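Intracellular sulfur oxidation protein DsrF (Allochromatium vinosum, PDB 2HY5) is of uncertain function but could take part in the oxidation of intracellular sulfur, assembled with its partners DsrE and DsrH. Local coordinates at residues V5-A15 and D36-G47. Numbering follows the deposited sequence.
Sequences VKKFMYLNRKA and DQDVCVLFLDDG
Arg13 grips Asp45 side-on, with two nitrogens closing on a single carboxylate oxygen. Its NE lies 2.9 Å from Asp45 OD2 on the anti lone pair, while NH2 meets the same oxygen from above the carboxylate plane; OD2 sits in the guanidinium plane and also bonds to Ser19 of a DsrH chain. A bend at chi3 (55°) turns the guanidinium edge to the acid. A leucine in place of Arg13 would probably leave the Asp45 carboxylate without this charged mate. Close by, a water accepts from Ala15 N and donates to Asp46 OD2, which is also hydrogen-bonded to Ser10 of a DsrH chain. At the other end, Gln37 folds back at chi2 (-59°), bringing OE1 to Lys6 N at 3.1 Å and, from the same face of its amide, Val5 N at 3.3 Å; NE2 bonds to Phe35 O. Between these ends runs a regular parallel ladder, from Asp38 N to Lys6 O through to Leu44 N to Asn12 O. The two strands belong to the beta-alpha-beta unit 7-12, 21-32, 38-43, and lie side by side inside a five-stranded parallel sheet. On the face under helix 21-32, the Tyr10 ring takes Val39 CG1 at its edge, 3.4 Å from CE2, and stacks on Phe134. Farther along, Asn12 lies alongside Phe43 with ND2 over one face of the ring, 3.6 Å from CE2. Toward helix 120-129, Met9 CB touches Cys40 SG at 3.8 Å, and Leu11 CD1 meets Leu42 CD2.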
ATOM      1  N   VAL B   5      26.979 -18.534  -7.535  1.00 27.84           N
ATOM      2  CA  VAL B   5      27.580 -17.931  -8.760  1.00 27.01           C
ATOM      3  C   VAL B   5      27.160 -16.470  -8.855  1.00 24.70           C
ATOM      4  O   VAL B   5      27.992 -15.579  -9.024  1.00 24.02           O
ATOM      5  CB  VAL B   5      27.108 -18.652 -10.041  1.00 56.87           C
ATOM      6  CG1 VAL B   5      28.218 -18.671 -11.077  1.00 59.39           C
ATOM      7  CG2 VAL B   5      26.650 -20.067  -9.705  1.00 58.07           C
ATOM      8  N   LYS B   6      25.860 -16.229  -8.730  1.00 19.87           N
ATOM      9  CA  LYS B   6      25.325 -14.876  -8.811  1.00 17.01           C
ATOM     10  C   LYS B   6      25.311 -14.150  -7.477  1.00 15.51           C
ATOM     11  O   LYS B   6      25.335 -14.761  -6.410  1.00 14.29           O
ATOM     12  CB  LYS B   6      23.900 -14.890  -9.356  1.00 20.52           C
ATOM     13  CG  LYS B   6      23.803 -15.111 -10.848  1.00 22.15           C
ATOM     14  CD  LYS B   6      22.370 -14.920 -11.302  1.00 20.48           C
ATOM     15  CE  LYS B   6      22.253 -15.049 -12.807  1.00 24.25           C
ATOM     16  NZ  LYS B   6      20.850 -14.861 -13.253  1.00 24.14           N
ATOM     17  N   LYS B   7      25.273 -12.828  -7.564  1.00 14.47           N
ATOM     18  CA  LYS B   7      25.235 -11.962  -6.400  1.00 14.88           C
ATOM     19  C   LYS B   7      23.807 -11.452  -6.223  1.00 11.31           C
ATOM     20  O   LYS B   7      23.309 -10.695  -7.052  1.00 11.27           O
ATOM     21  CB  LYS B   7      26.191 -10.783  -6.601  1.00 23.09           C
ATOM     22  CG  LYS B   7      26.012  -9.690  -5.574  1.00 26.62           C
ATOM     23  CD  LYS B   7      26.068 -10.283  -4.188  1.00 30.49           C
ATOM     24  CE  LYS B   7      25.590  -9.309  -3.146  1.00 32.99           C
ATOM     25  NZ  LYS B   7      25.578  -9.977  -1.829  1.00 34.72           N
ATOM     26  N   PHE B   8      23.159 -11.873  -5.140  1.00 12.48           N
ATOM     27  CA  PHE B   8      21.791 -11.464  -4.851  1.00 11.31           C
ATOM     28  C   PHE B   8      21.706 -10.482  -3.690  1.00  9.73           C
ATOM     29  O   PHE B   8      22.301 -10.710  -2.636  1.00  9.98           O
ATOM     30  CB  PHE B   8      20.923 -12.678  -4.507  1.00 14.02           C
ATOM     31  CG  PHE B   8      20.578 -13.543  -5.687  1.00 16.32           C
ATOM     32  CD1 PHE B   8      19.976 -14.783  -5.496  1.00 19.31           C
ATOM     33  CD2 PHE B   8      20.830 -13.115  -6.986  1.00 19.21           C
ATOM     34  CE1 PHE B   8      19.631 -15.585  -6.581  1.00 20.35           C
ATOM     35  CE2 PHE B   8      20.487 -13.911  -8.078  1.00 19.72           C
ATOM     36  CZ  PHE B   8      19.888 -15.146  -7.875  1.00 19.60           C
ATOM     37  N   MET B   9      20.966  -9.396  -3.888  1.00  9.96           N
ATOM     38  CA  MET B   9      20.769  -8.403  -2.834  1.00 10.05           C
ATOM     39  C   MET B   9      19.307  -8.409  -2.421  1.00  9.45           C
ATOM     40  O   MET B   9      18.417  -8.446  -3.266  1.00  8.79           O
ATOM     41  CB  MET B   9      21.127  -6.985  -3.309  1.00 13.30           C
ATOM     42  CG  MET B   9      20.748  -5.903  -2.286  1.00 16.41           C
ATOM     43  SD  MET B   9      21.048  -4.192  -2.789  1.00 16.92           S
ATOM     44  CE  MET B   9      22.782  -4.082  -2.507  1.00 20.90           C
ATOM     45  N   TYR B  10      19.067  -8.387  -1.116  1.00 10.51           N
ATOM     46  CA  TYR B  10      17.714  -8.342  -0.577  1.00 10.66           C
ATOM     47  C   TYR B  10      17.571  -6.945  -0.004  1.00 10.41           C
ATOM     48  O   TYR B  10      18.162  -6.634   1.025  1.00 13.00           O
ATOM     49  CB  TYR B  10      17.550  -9.393   0.519  1.00 12.18           C
ATOM     50  CG  TYR B  10      17.513 -10.796  -0.029  1.00 14.85           C
ATOM     51  CD1 TYR B  10      16.314 -11.359  -0.460  1.00 15.93           C
ATOM     52  CD2 TYR B  10      18.680 -11.553  -0.151  1.00 15.52           C
ATOM     53  CE1 TYR B  10      16.272 -12.640  -0.999  1.00 18.07           C
ATOM     54  CE2 TYR B  10      18.648 -12.840  -0.694  1.00 17.22           C
ATOM     55  CZ  TYR B  10      17.438 -13.374  -1.114  1.00 18.08           C
ATOM     56  OH  TYR B  10      17.389 -14.641  -1.653  1.00 22.85           O
ATOM     57  N   LEU B  11      16.802  -6.106  -0.691  1.00  9.38           N
ATOM     58  CA  LEU B  11      16.601  -4.718  -0.288  1.00  9.32           C
ATOM     59  C   LEU B  11      15.380  -4.518   0.600  1.00 10.24           C
ATOM     60  O   LEU B  11      14.247  -4.528   0.122  1.00  9.96           O
ATOM     61  CB  LEU B  11      16.474  -3.841  -1.535  1.00 13.69           C
ATOM     62  CG  LEU B  11      16.244  -2.341  -1.351  1.00 14.01           C
ATOM     63  CD1 LEU B  11      17.408  -1.724  -0.607  1.00 16.79           C
ATOM     64  CD2 LEU B  11      16.076  -1.692  -2.717  1.00 17.61           C
ATOM     65  N   ASN B  12      15.629  -4.327   1.894  1.00  8.04           N
ATOM     66  CA  ASN B  12      14.576  -4.115   2.882  1.00  8.26           C
ATOM     67  C   ASN B  12      14.441  -2.635   3.216  1.00  6.93           C
ATOM     68  O   ASN B  12      15.365  -2.034   3.756  1.00  8.03           O
ATOM     69  CB  ASN B  12      14.896  -4.903   4.151  1.00  9.22           C
ATOM     70  CG  ASN B  12      14.768  -6.391   3.952  1.00 14.39           C
ATOM     71  OD1 ASN B  12      13.734  -6.876   3.493  1.00 16.34           O
ATOM     72  ND2 ASN B  12      15.815  -7.129   4.296  1.00 16.34           N
ATOM     73  N   ARG B  13      13.284  -2.055   2.914  1.00  5.25           N
ATOM     74  CA  ARG B  13      13.062  -0.635   3.159  1.00  7.12           C
ATOM     75  C   ARG B  13      11.806  -0.292   3.948  1.00  8.13           C
ATOM     76  O   ARG B  13      11.541   0.883   4.199  1.00  8.95           O
ATOM     77  CB  ARG B  13      13.023   0.116   1.823  1.00  9.77           C
ATOM     78  CG  ARG B  13      14.343   0.114   1.064  1.00 10.68           C
ATOM     79  CD  ARG B  13      14.219   0.875  -0.254  1.00 12.22           C
ATOM     80  NE  ARG B  13      13.721   2.232  -0.047  1.00 13.05           N
ATOM     81  CZ  ARG B  13      12.570   2.688  -0.532  1.00 17.71           C
ATOM     82  NH1 ARG B  13      11.791   1.896  -1.260  1.00 19.83           N
ATOM     83  NH2 ARG B  13      12.190   3.933  -0.281  1.00 19.50           N
ATOM     84  N   LYS B  14      11.033  -1.299   4.338  1.00  9.47           N
ATOM     85  CA  LYS B  14       9.804  -1.041   5.081  1.00 10.83           C
ATOM     86  C   LYS B  14       9.864  -1.454   6.547  1.00  9.70           C
ATOM     87  O   LYS B  14      10.554  -2.404   6.920  1.00  9.75           O
ATOM     88  CB  LYS B  14       8.624  -1.738   4.396  1.00 23.81           C
ATOM     89  CG  LYS B  14       8.387  -1.257   2.972  1.00 28.15           C
ATOM     90  CD  LYS B  14       7.217  -1.975   2.330  1.00 31.14           C
ATOM     91  CE  LYS B  14       7.050  -1.586   0.867  1.00 33.32           C
ATOM     92  NZ  LYS B  14       6.780  -0.133   0.691  1.00 36.52           N
ATOM     93  N   ALA B  15       9.153  -0.704   7.384  1.00  8.80           N
ATOM     94  CA  ALA B  15       9.112  -0.988   8.809  1.00  7.15           C
ATOM     95  C   ALA B  15       8.311  -2.263   9.020  1.00  7.63           C
ATOM     96  O   ALA B  15       7.423  -2.583   8.232  1.00  9.52           O
ATOM     97  CB  ALA B  15       8.458   0.176   9.562  1.00  7.26           C
ATOM     98  N   ASP B  36      22.901 -21.662  -2.233  1.00 14.87           N
ATOM     99  CA  ASP B  36      24.308 -21.285  -2.122  1.00 18.66           C
ATOM    100  C   ASP B  36      24.795 -20.222  -3.114  1.00 17.84           C
ATOM    101  O   ASP B  36      25.786 -20.423  -3.819  1.00 16.88           O
ATOM    102  CB  ASP B  36      25.207 -22.529  -2.222  1.00 71.90           C
ATOM    103  CG  ASP B  36      24.976 -23.325  -3.495  1.00 77.70           C
ATOM    104  OD1 ASP B  36      23.934 -24.008  -3.594  1.00 82.49           O
ATOM    105  OD2 ASP B  36      25.834 -23.267  -4.400  1.00 80.96           O
ATOM    106  N   GLN B  37      24.095 -19.094  -3.170  1.00 17.98           N
ATOM    107  CA  GLN B  37      24.497 -17.998  -4.052  1.00 17.31           C
ATOM    108  C   GLN B  37      25.203 -16.993  -3.150  1.00 17.55           C
ATOM    109  O   GLN B  37      25.261 -17.193  -1.940  1.00 17.47           O
ATOM    110  CB  GLN B  37      23.270 -17.343  -4.697  1.00 17.85           C
ATOM    111  CG  GLN B  37      22.447 -18.279  -5.571  1.00 18.16           C
ATOM    112  CD  GLN B  37      23.254 -18.863  -6.713  1.00 19.58           C
ATOM    113  OE1 GLN B  37      23.744 -18.138  -7.578  1.00 20.60           O
ATOM    114  NE2 GLN B  37      23.399 -20.182  -6.719  1.00 19.43           N
ATOM    115  N   ASP B  38      25.754 -15.933  -3.732  1.00 16.96           N
ATOM    116  CA  ASP B  38      26.425 -14.904  -2.942  1.00 17.07           C
ATOM    117  C   ASP B  38      25.295 -13.974  -2.525  1.00 16.47           C
ATOM    118  O   ASP B  38      24.664 -13.352  -3.376  1.00 17.13           O
ATOM    119  CB  ASP B  38      27.433 -14.142  -3.800  1.00 26.67           C
ATOM    120  CG  ASP B  38      28.358 -13.268  -2.976  1.00 30.49           C
ATOM    121  OD1 ASP B  38      27.867 -12.576  -2.059  1.00 33.17           O
ATOM    122  OD2 ASP B  38      29.575 -13.265  -3.253  1.00 33.80           O
ATOM    123  N   VAL B  39      25.047 -13.874  -1.223  1.00 15.73           N
ATOM    124  CA  VAL B  39      23.946 -13.053  -0.731  1.00 14.02           C
ATOM    125  C   VAL B  39      24.298 -11.927   0.235  1.00 13.43           C
ATOM    126  O   VAL B  39      25.203 -12.042   1.050  1.00 12.77           O
ATOM    127  CB  VAL B  39      22.896 -13.947  -0.023  1.00 17.49           C
ATOM    128  CG1 VAL B  39      21.773 -13.095   0.554  1.00 18.87           C
ATOM    129  CG2 VAL B  39      22.351 -14.976  -0.999  1.00 16.22           C
ATOM    130  N   CYS B  40      23.567 -10.825   0.124  1.00 13.80           N
ATOM    131  CA  CYS B  40      23.742  -9.719   1.048  1.00 12.32           C
ATOM    132  C   CYS B  40      22.353  -9.169   1.321  1.00 10.44           C
ATOM    133  O   CYS B  40      21.493  -9.142   0.438  1.00  9.08           O
ATOM    134  CB  CYS B  40      24.665  -8.630   0.488  1.00 18.68           C
ATOM    135  SG  CYS B  40      24.067  -7.730  -0.940  1.00 26.02           S
ATOM    136  N   VAL B  41      22.127  -8.766   2.562  1.00  8.05           N
ATOM    137  CA  VAL B  41      20.838  -8.226   2.954  1.00  8.07           C
ATOM    138  C   VAL B  41      21.088  -6.799   3.396  1.00  7.50           C
ATOM    139  O   VAL B  41      21.895  -6.560   4.284  1.00  9.38           O
ATOM    140  CB  VAL B  41      20.238  -9.026   4.120  1.00  9.11           C
ATOM    141  CG1 VAL B  41      18.840  -8.517   4.435  1.00 10.82           C
ATOM    142  CG2 VAL B  41      20.205 -10.498   3.765  1.00 11.66           C
ATOM    143  N   LEU B  42      20.407  -5.857   2.757  1.00  6.98           N
ATOM    144  CA  LEU B  42      20.573  -4.448   3.080  1.00  7.33           C
ATOM    145  C   LEU B  42      19.316  -3.857   3.684  1.00  7.54           C
ATOM    146  O   LEU B  42      18.216  -4.057   3.171  1.00  8.10           O
ATOM    147  CB  LEU B  42      20.938  -3.655   1.818  1.00 13.14           C
ATOM    148  CG  LEU B  42      20.973  -2.126   1.941  1.00 15.31           C
ATOM    149  CD1 LEU B  42      22.073  -1.708   2.907  1.00 14.72           C
ATOM    150  CD2 LEU B  42      21.212  -1.508   0.567  1.00 17.29           C
ATOM    151  N   PHE B  43      19.487  -3.133   4.781  1.00  7.90           N
ATOM    152  CA  PHE B  43      18.372  -2.479   5.440  1.00  9.09           C
ATOM    153  C   PHE B  43      18.597  -0.997   5.228  1.00  8.04           C
ATOM    154  O   PHE B  43      19.604  -0.440   5.663  1.00  9.16           O
ATOM    155  CB  PHE B  43      18.336  -2.828   6.929  1.00  6.92           C
ATOM    156  CG  PHE B  43      18.086  -4.285   7.193  1.00  7.79           C
ATOM    157  CD1 PHE B  43      19.125  -5.205   7.137  1.00  8.27           C
ATOM    158  CD2 PHE B  43      16.796  -4.744   7.450  1.00  8.29           C
ATOM    159  CE1 PHE B  43      18.890  -6.566   7.331  1.00 11.96           C
ATOM    160  CE2 PHE B  43      16.548  -6.100   7.644  1.00 10.80           C
ATOM    161  CZ  PHE B  43      17.597  -7.014   7.585  1.00  8.18           C
ATOM    162  N   LEU B  44      17.654  -0.377   4.534  1.00  6.81           N
ATOM    163  CA  LEU B  44      17.719   1.036   4.203  1.00  8.15           C
ATOM    164  C   LEU B  44      16.398   1.719   4.532  1.00  7.22           C
ATOM    165  O   LEU B  44      15.344   1.077   4.565  1.00  7.01           O
ATOM    166  CB  LEU B  44      18.028   1.181   2.708  1.00 13.08           C
ATOM    167  CG  LEU B  44      17.943   2.558   2.047  1.00 17.50           C
ATOM    168  CD1 LEU B  44      19.032   3.469   2.599  1.00 18.82           C
ATOM    169  CD2 LEU B  44      18.087   2.400   0.536  1.00 19.37           C
ATOM    170  N   ASP B  45      16.454   3.025   4.767  1.00  7.21           N
ATOM    171  CA  ASP B  45      15.256   3.786   5.101  1.00  7.20           C
ATOM    172  C   ASP B  45      14.538   3.119   6.276  1.00  5.93           C
ATOM    173  O   ASP B  45      15.191   2.720   7.239  1.00  6.29           O
ATOM    174  CB  ASP B  45      14.341   3.896   3.876  1.00  9.83           C
ATOM    175  CG  ASP B  45      14.970   4.722   2.753  1.00 16.13           C
ATOM    176  OD1 ASP B  45      15.634   5.737   3.059  1.00 17.43           O
ATOM    177  OD2 ASP B  45      14.797   4.370   1.566  1.00 17.80           O
ATOM    178  N   ASP B  46      13.215   2.979   6.213  1.00  9.23           N
ATOM    179  CA  ASP B  46      12.502   2.361   7.332  1.00  9.26           C
ATOM    180  C   ASP B  46      12.866   0.902   7.546  1.00  8.82           C
ATOM    181  O   ASP B  46      12.485   0.302   8.549  1.00  8.62           O
ATOM    182  CB  ASP B  46      10.982   2.496   7.172  1.00 10.91           C
ATOM    183  CG  ASP B  46      10.470   3.872   7.565  1.00 13.58           C
ATOM    184  OD1 ASP B  46      11.221   4.631   8.211  1.00 13.45           O
ATOM    185  OD2 ASP B  46       9.307   4.186   7.231  1.00 15.65           O
ATOM    186  N   GLY B  47      13.607   0.332   6.603  1.00  7.28           N
ATOM    187  CA  GLY B  47      14.024  -1.050   6.745  1.00  6.36           C
ATOM    188  C   GLY B  47      14.927  -1.237   7.955  1.00  6.29           C
ATOM    189  O   GLY B  47      15.003  -2.329   8.522  1.00  6.77           O
TER
HETATM  190  O   HOH W   1       7.873   1.740   6.346  1.00 19.45           O